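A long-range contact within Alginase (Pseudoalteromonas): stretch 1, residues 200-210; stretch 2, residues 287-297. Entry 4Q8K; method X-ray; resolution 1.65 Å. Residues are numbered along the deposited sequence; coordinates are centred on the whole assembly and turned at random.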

ATOM      1  N   ALA A 200      -9.925   9.600  14.651  1.00 30.25           N
ATOM      2  CA  ALA A 200      -8.500   9.743  14.930  1.00 27.54           C
ATOM      3  C   ALA A 200      -7.815   8.384  14.985  1.00 24.65           C
ATOM      4  O   ALA A 200      -8.452   7.370  15.263  1.00 26.57           O
ATOM      5  CB  ALA A 200      -8.288  10.511  16.231  1.00 32.95           C
ATOM      6  N   MET A 201      -6.517   8.355  14.700  1.00 26.30           N
ATOM      7  CA  MET A 201      -5.755   7.118  14.846  1.00 27.78           C
ATOM      8  C   MET A 201      -5.907   6.575  16.265  1.00 27.26           C
ATOM      9  O   MET A 201      -6.044   5.373  16.469  1.00 29.52           O
ATOM     10  CB  MET A 201      -4.270   7.334  14.525  1.00 26.88           C
ATOM     11  CG  MET A 201      -3.975   7.525  13.021  1.00 26.08           C
ATOM     12  SD  MET A 201      -4.279   6.039  12.053  1.00 23.18           S
ATOM     13  CE  MET A 201      -2.942   4.970  12.549  1.00 22.28           C
ATOM     14  N   THR A 202      -5.897   7.482  17.235  1.00 26.22           N
ATOM     15  CA  THR A 202      -5.989   7.121  18.646  1.00 26.76           C
ATOM     16  C   THR A 202      -7.394   6.711  19.088  1.00 28.93           C
ATOM     17  O   THR A 202      -7.617   6.416  20.263  1.00 28.99           O
ATOM     18  CB  THR A 202      -5.530   8.289  19.543  1.00 27.89           C
ATOM     19  OG1 THR A 202      -6.233   9.481  19.171  1.00 32.64           O
ATOM     20  CG2 THR A 202      -4.032   8.519  19.396  1.00 30.60           C
ATOM     21  N   GLN A 203      -8.343   6.696  18.163  1.00 27.51           N
ATOM     22  CA  GLN A 203      -9.711   6.345  18.511  1.00 25.86           C
ATOM     23  C   GLN A 203     -10.186   5.035  17.924  1.00 29.90           C
ATOM     24  O   GLN A 203     -11.364   4.712  18.011  1.00 33.24           O
ATOM     25  CB  GLN A 203     -10.673   7.464  18.116  1.00 30.74           C
ATOM     26  CG  GLN A 203     -10.454   8.746  18.880  1.00 33.25           C
ATOM     27  CD  GLN A 203     -11.434   9.814  18.476  1.00 40.05           C
ATOM     28  OE1 GLN A 203     -11.667  10.037  17.285  1.00 39.84           O
ATOM     29  NE2 GLN A 203     -12.036  10.474  19.465  1.00 43.96           N
ATOM     30  N   THR A 204      -9.307   4.264  17.289  1.00 30.68           N
ATOM     31  CA  THR A 204      -9.678   2.937  16.835  1.00 28.23           C
ATOM     32  C   THR A 204      -8.703   1.853  17.137  1.00 28.96           C
ATOM     33  O   THR A 204      -7.539   2.078  17.202  1.00 25.86           O
ATOM     34  CB  THR A 204      -9.855   2.817  15.300  1.00 30.69           C
ATOM     35  OG1 THR A 204      -8.689   3.274  14.634  1.00 38.09           O
ATOM     36  CG2 THR A 204     -10.963   3.621  14.846  1.00 27.66           C
ATOM     37  N   TYR A 205      -9.221   0.645  17.197  1.00 31.76           N
ATOM     38  CA  TYR A 205      -8.423  -0.544  17.179  1.00 30.89           C
ATOM     39  C   TYR A 205      -8.718  -1.254  15.851  1.00 29.52           C
ATOM     40  O   TYR A 205      -9.803  -1.673  15.631  1.00 31.76           O
ATOM     41  CB  TYR A 205      -8.720  -1.443  18.392  1.00 31.43           C
ATOM     42  CG  TYR A 205      -7.959  -2.723  18.374  1.00 30.38           C
ATOM     43  CD1 TYR A 205      -6.665  -2.791  18.823  1.00 30.39           C
ATOM     44  CD2 TYR A 205      -8.517  -3.851  17.871  1.00 32.71           C
ATOM     45  CE1 TYR A 205      -5.969  -3.955  18.782  1.00 30.66           C
ATOM     46  CE2 TYR A 205      -7.820  -5.010  17.818  1.00 34.79           C
ATOM     47  CZ  TYR A 205      -6.553  -5.048  18.278  1.00 31.65           C
ATOM     48  OH  TYR A 205      -5.892  -6.204  18.203  1.00 43.29           O
ATOM     49  N   GLU A 206      -7.735  -1.326  14.968  1.00 27.14           N
ATOM     50  CA  GLU A 206      -7.882  -1.990  13.682  1.00 26.86           C
ATOM     51  C   GLU A 206      -6.859  -3.059  13.477  1.00 23.63           C
ATOM     52  O   GLU A 206      -5.728  -2.896  13.816  1.00 25.21           O
ATOM     53  CB  GLU A 206      -7.588  -1.076  12.529  1.00 26.91           C
ATOM     54  CG  GLU A 206      -8.324   0.174  12.420  1.00 33.57           C
ATOM     55  CD  GLU A 206      -7.703   1.051  11.342  1.00 28.31           C
ATOM     56  OE1 GLU A 206      -8.105   0.886  10.203  1.00 30.25           O
ATOM     57  OE2 GLU A 206      -6.855   1.871  11.676  1.00 27.80           O
ATOM     58  N   VAL A 207      -7.280  -4.122  12.836  1.00 22.30           N
ATOM     59  CA  VAL A 207      -6.371  -5.179  12.450  1.00 23.17           C
ATOM     60  C   VAL A 207      -6.649  -5.532  10.998  1.00 25.39           C
ATOM     61  O   VAL A 207      -7.793  -5.832  10.639  1.00 25.71           O
ATOM     62  CB  VAL A 207      -6.589  -6.440  13.300  1.00 25.97           C
ATOM     63  CG1 VAL A 207      -5.685  -7.567  12.824  1.00 25.32           C
ATOM     64  CG2 VAL A 207      -6.354  -6.140  14.787  1.00 25.95           C
ATOM     65  N   PHE A 208      -5.617  -5.476  10.158  1.00 22.84           N
ATOM     66  CA  PHE A 208      -5.724  -5.960   8.791  1.00 21.77           C
ATOM     67  C   PHE A 208      -4.697  -7.062   8.614  1.00 23.47           C
ATOM     68  O   PHE A 208      -3.534  -6.903   8.993  1.00 23.39           O
ATOM     69  CB  PHE A 208      -5.468  -4.834   7.780  1.00 21.89           C
ATOM     70  CG  PHE A 208      -5.431  -5.299   6.341  1.00 22.17           C
ATOM     71  CD1 PHE A 208      -6.590  -5.367   5.598  1.00 20.59           C
ATOM     72  CD2 PHE A 208      -4.230  -5.658   5.735  1.00 20.76           C
ATOM     73  CE1 PHE A 208      -6.563  -5.788   4.263  1.00 23.25           C
ATOM     74  CE2 PHE A 208      -4.192  -6.086   4.421  1.00 20.71           C
ATOM     75  CZ  PHE A 208      -5.365  -6.149   3.680  1.00 20.15           C
ATOM     76  N   GLU A 209      -5.137  -8.192   8.073  1.00 20.98           N
ATOM     77  CA  GLU A 209      -4.234  -9.281   7.757  1.00 22.99           C
ATOM     78  C   GLU A 209      -4.565  -9.819   6.378  1.00 24.69           C
ATOM     79  O   GLU A 209      -5.734  -9.888   6.000  1.00 24.99           O
ATOM     80  CB  GLU A 209      -4.318 -10.400   8.800  1.00 27.15           C
ATOM     81  CG  GLU A 209      -3.281 -11.503   8.588  1.00 29.61           C
ATOM     82  CD  GLU A 209      -2.999 -12.320   9.838  1.00 36.07           C
ATOM     83  OE1 GLU A 209      -3.715 -12.159  10.851  1.00 38.69           O
ATOM     84  OE2 GLU A 209      -2.042 -13.123   9.805  1.00 40.94           O
ATOM     85  N   ALA A 210      -3.529 -10.183   5.632  1.00 18.80           N
ATOM     86  CA  ALA A 210      -3.699 -10.753   4.312  1.00 20.52           C
ATOM     87  C   ALA A 210      -2.489 -11.596   3.932  1.00 20.80           C
ATOM     88  O   ALA A 210      -1.364 -11.342   4.381  1.00 22.01           O
ATOM     89  CB  ALA A 210      -3.924  -9.652   3.290  1.00 19.37           C
ATOM     90  N   LEU A 287       1.005 -10.502   5.623  1.00 22.67           N
ATOM     91  CA  LEU A 287       1.015  -9.128   6.099  1.00 19.64           C
ATOM     92  C   LEU A 287       0.006  -8.927   7.223  1.00 22.46           C
ATOM     93  O   LEU A 287      -1.165  -9.255   7.081  1.00 21.77           O
ATOM     94  CB  LEU A 287       0.696  -8.153   4.957  1.00 18.88           C
ATOM     95  CG  LEU A 287       0.646  -6.672   5.341  1.00 21.52           C
ATOM     96  CD1 LEU A 287       2.000  -6.156   5.779  1.00 18.45           C
ATOM     97  CD2 LEU A 287       0.132  -5.851   4.149  1.00 20.61           C
ATOM     98  N   ARG A 288       0.466  -8.386   8.341  1.00 21.72           N
ATOM     99  CA  ARG A 288      -0.441  -8.012   9.426  1.00 20.26           C
ATOM    100  C   ARG A 288      -0.166  -6.581   9.871  1.00 23.43           C
ATOM    101  O   ARG A 288       0.947  -6.246  10.270  1.00 21.93           O
ATOM    102  CB  ARG A 288      -0.326  -8.973  10.621  1.00 23.49           C
ATOM    103  CG  ARG A 288      -1.375  -8.729  11.709  1.00 28.47           C
ATOM    104  CD  ARG A 288      -1.474  -9.921  12.675  1.00 35.88           C
ATOM    105  NE  ARG A 288      -2.627  -9.816  13.572  1.00 36.93           N
ATOM    106  CZ  ARG A 288      -2.547  -9.364  14.816  1.00 40.75           C
ATOM    107  NH1 ARG A 288      -3.628  -9.281  15.587  1.00 41.41           N
ATOM    108  NH2 ARG A 288      -1.369  -8.996  15.293  1.00 46.48           N
ATOM    109  N   VAL A 289      -1.190  -5.741   9.797  1.00 19.02           N
ATOM    110  CA  VAL A 289      -1.079  -4.355  10.213  1.00 19.06           C
ATOM    111  C   VAL A 289      -2.061  -4.123  11.341  1.00 22.86           C
ATOM    112  O   VAL A 289      -3.255  -4.379  11.189  1.00 23.85           O
ATOM    113  CB  VAL A 289      -1.416  -3.392   9.052  1.00 20.72           C
ATOM    114  CG1 VAL A 289      -1.313  -1.951   9.506  1.00 19.64           C
ATOM    115  CG2 VAL A 289      -0.488  -3.650   7.877  1.00 18.61           C
ATOM    116  N   VAL A 290      -1.556  -3.645  12.471  1.00 19.33           N
ATOM    117  CA  VAL A 290      -2.408  -3.347  13.613  1.00 21.18           C
ATOM    118  C   VAL A 290      -2.282  -1.889  14.009  1.00 22.48           C
ATOM    119  O   VAL A 290      -1.176  -1.373  14.152  1.00 22.90           O
ATOM    120  CB  VAL A 290      -2.031  -4.214  14.832  1.00 23.63           C
ATOM    121  CG1 VAL A 290      -2.975  -3.928  15.987  1.00 25.27           C
ATOM    122  CG2 VAL A 290      -2.042  -5.693  14.457  1.00 24.94           C
ATOM    123  N   ASN A 291      -3.419  -1.221  14.167  1.00 19.85           N
ATOM    124  CA  ASN A 291      -3.447   0.093  14.768  1.00 20.80           C
ATOM    125  C   ASN A 291      -4.124  -0.028  16.116  1.00 21.68           C
ATOM    126  O   ASN A 291      -5.345  -0.085  16.182  1.00 23.73           O
ATOM    127  CB  ASN A 291      -4.234   1.088  13.926  1.00 22.15           C
ATOM    128  CG  ASN A 291      -4.439   2.405  14.648  1.00 24.73           C
ATOM    129  OD1 ASN A 291      -3.656   2.773  15.533  1.00 21.92           O
ATOM    130  ND2 ASN A 291      -5.498   3.115  14.292  1.00 27.54           N
ATOM    131  N   ASN A 292      -3.330  -0.084  17.176  1.00 18.48           N
ATOM    132  CA  ASN A 292      -3.855  -0.161  18.536  1.00 21.35           C
ATOM    133  C   ASN A 292      -3.977   1.238  19.136  1.00 22.40           C
ATOM    134  O   ASN A 292      -3.110   1.669  19.887  1.00 24.60           O
ATOM    135  CB  ASN A 292      -2.938  -1.038  19.397  1.00 23.18           C
ATOM    136  CG  ASN A 292      -3.479  -1.244  20.797  1.00 25.50           C
ATOM    137  OD1 ASN A 292      -4.651  -0.987  21.061  1.00 28.20           O
ATOM    138  ND2 ASN A 292      -2.623  -1.708  21.703  1.00 32.18           N
ATOM    139  N   TYR A 293      -5.045   1.948  18.780  1.00 21.58           N
ATOM    140  CA  TYR A 293      -5.295   3.300  19.275  1.00 22.14           C
ATOM    141  C   TYR A 293      -4.077   4.225  19.165  1.00 24.42           C
ATOM    142  O   TYR A 293      -3.744   4.959  20.101  1.00 26.50           O
ATOM    143  CB  TYR A 293      -5.825   3.254  20.723  1.00 27.70           C
ATOM    144  CG  TYR A 293      -7.124   2.485  20.855  1.00 30.48           C
ATOM    145  CD1 TYR A 293      -8.344   3.102  20.618  1.00 30.19           C
ATOM    146  CD2 TYR A 293      -7.128   1.137  21.202  1.00 30.06           C
ATOM    147  CE1 TYR A 293      -9.530   2.404  20.730  1.00 36.07           C
ATOM    148  CE2 TYR A 293      -8.314   0.433  21.324  1.00 32.10           C
ATOM    149  CZ  TYR A 293      -9.513   1.072  21.079  1.00 35.45           C
ATOM    150  OH  TYR A 293     -10.699   0.379  21.182  1.00 36.95           O
ATOM    151  N   GLY A 294      -3.409   4.179  18.014  1.00 24.87           N
ATOM    152  CA  GLY A 294      -2.324   5.103  17.734  1.00 22.99           C
ATOM    153  C   GLY A 294      -0.957   4.446  17.762  1.00 23.81           C
ATOM    154  O   GLY A 294       0.032   5.046  17.349  1.00 23.45           O
ATOM    155  N   ASP A 295      -0.894   3.218  18.263  1.00 21.70           N
ATOM    156  CA  ASP A 295       0.351   2.459  18.260  1.00 21.30           C
ATOM    157  C   ASP A 295       0.271   1.499  17.095  1.00 19.87           C
ATOM    158  O   ASP A 295      -0.494   0.536  17.121  1.00 20.77           O
ATOM    159  CB  ASP A 295       0.534   1.683  19.573  1.00 20.70           C
ATOM    160  CG  ASP A 295       0.559   2.583  20.789  1.00 24.20           C
ATOM    161  OD1 ASP A 295       0.908   3.769  20.661  1.00 25.94           O
ATOM    162  OD2 ASP A 295       0.240   2.084  21.882  1.00 23.84           O
ATOM    163  N   VAL A 296       1.040   1.782  16.050  1.00 19.31           N
ATOM    164  CA  VAL A 296       0.910   1.032  14.806  1.00 19.67           C
ATOM    165  C   VAL A 296       2.037   0.028  14.645  1.00 19.41           C
ATOM    166  O   VAL A 296       3.205   0.383  14.756  1.00 19.67           O
ATOM    167  CB  VAL A 296       0.900   1.960  13.577  1.00 21.73           C
ATOM    168  CG1 VAL A 296       0.922   1.140  12.298  1.00 21.99           C
ATOM    169  CG2 VAL A 296      -0.329   2.858  13.622  1.00 23.46           C
ATOM    170  N   GLU A 297       1.663  -1.218  14.378  1.00 18.38           N
ATOM    171  CA  GLU A 297       2.598  -2.312  14.208  1.00 21.86           C
ATOM    172  C   GLU A 297       2.374  -3.047  12.891  1.00 24.20           C
ATOM    173  O   GLU A 297       1.236  -3.355  12.534  1.00 24.75           O
ATOM    174  CB  GLU A 297       2.434  -3.287  15.366  1.00 25.69           C
ATOM    175  CG  GLU A 297       3.156  -4.592  15.188  1.00 28.23           C
ATOM    176  CD  GLU A 297       2.843  -5.534  16.319  1.00 33.83           C
ATOM    177  OE1 GLU A 297       3.755  -5.818  17.116  1.00 38.78           O
ATOM    178  OE2 GLU A 297       1.680  -5.967  16.426  1.00 35.94           O
TER

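Antiparallel strands pair through a backbone ladder that is indifferent to sequence, and side chains then adapt each position to its surroundings; residues 204-210 and 287-292 of this alginase illustrate the principle. The strand axes run at 175° and approach to 4.7 Å. Three hydrogen-bonded pairs form the ladder: Glu206 N to Asn291 O (3.0 Å) and Asn291 N to Glu206 O (2.9 Å); Phe208 N to Val289 O (2.8 Å) and Val289 N to Phe208 O (2.7 Å); Ala210 N to Leu287 O (2.9 Å) and Leu287 N to Ala210 O (2.8 Å). Beyond the Glu206-Asn291 pair, at the turn end, Tyr293 N donates to Thr204 O at 3.0 Å.

Polar side chains secure the turn end. Buried Asn291 is the hub: its ND2 donates to Met201 O and to Glu206 OE2, each at 3.2 Å, while its OD1 accepts from Gly294 N at 2.9 Å. An amide suits this site because it donates and accepts at once, tying the 3-10 segment, the strand and the type I' turn together. Gly294 fits that turn: a CB would clash with Thr202 CG2 and jam against the preceding carbonyl.

Apolar contacts within the paired strands lie on both faces of the sheet. Phe208, Val289 and Leu287 share the buried face with Glu206 and Asn291; the edge of the Phe208 ring meets Leu287, CE2 to CD2 at 4.3 Å. On the other face, Val290 CG1 lies 4.2 Å from Val207 CG2 and 4.1 Å from Tyr205 CE1. Further packing gathers at the turn end. There Tyr293 lays one ring face over the backbone at Thr204 O and Tyr205 N, and its CE2 packs 3.5 Å from Tyr205 CB. Met201 CE closes against Val296 CG2 at 3.5 Å.

Charge contributes modestly: partly exposed Glu209 and Arg288 form a long salt bridge, OE1 to NE at 3.8 Å. Altogether the contact buries 909 Å², summed over both sides.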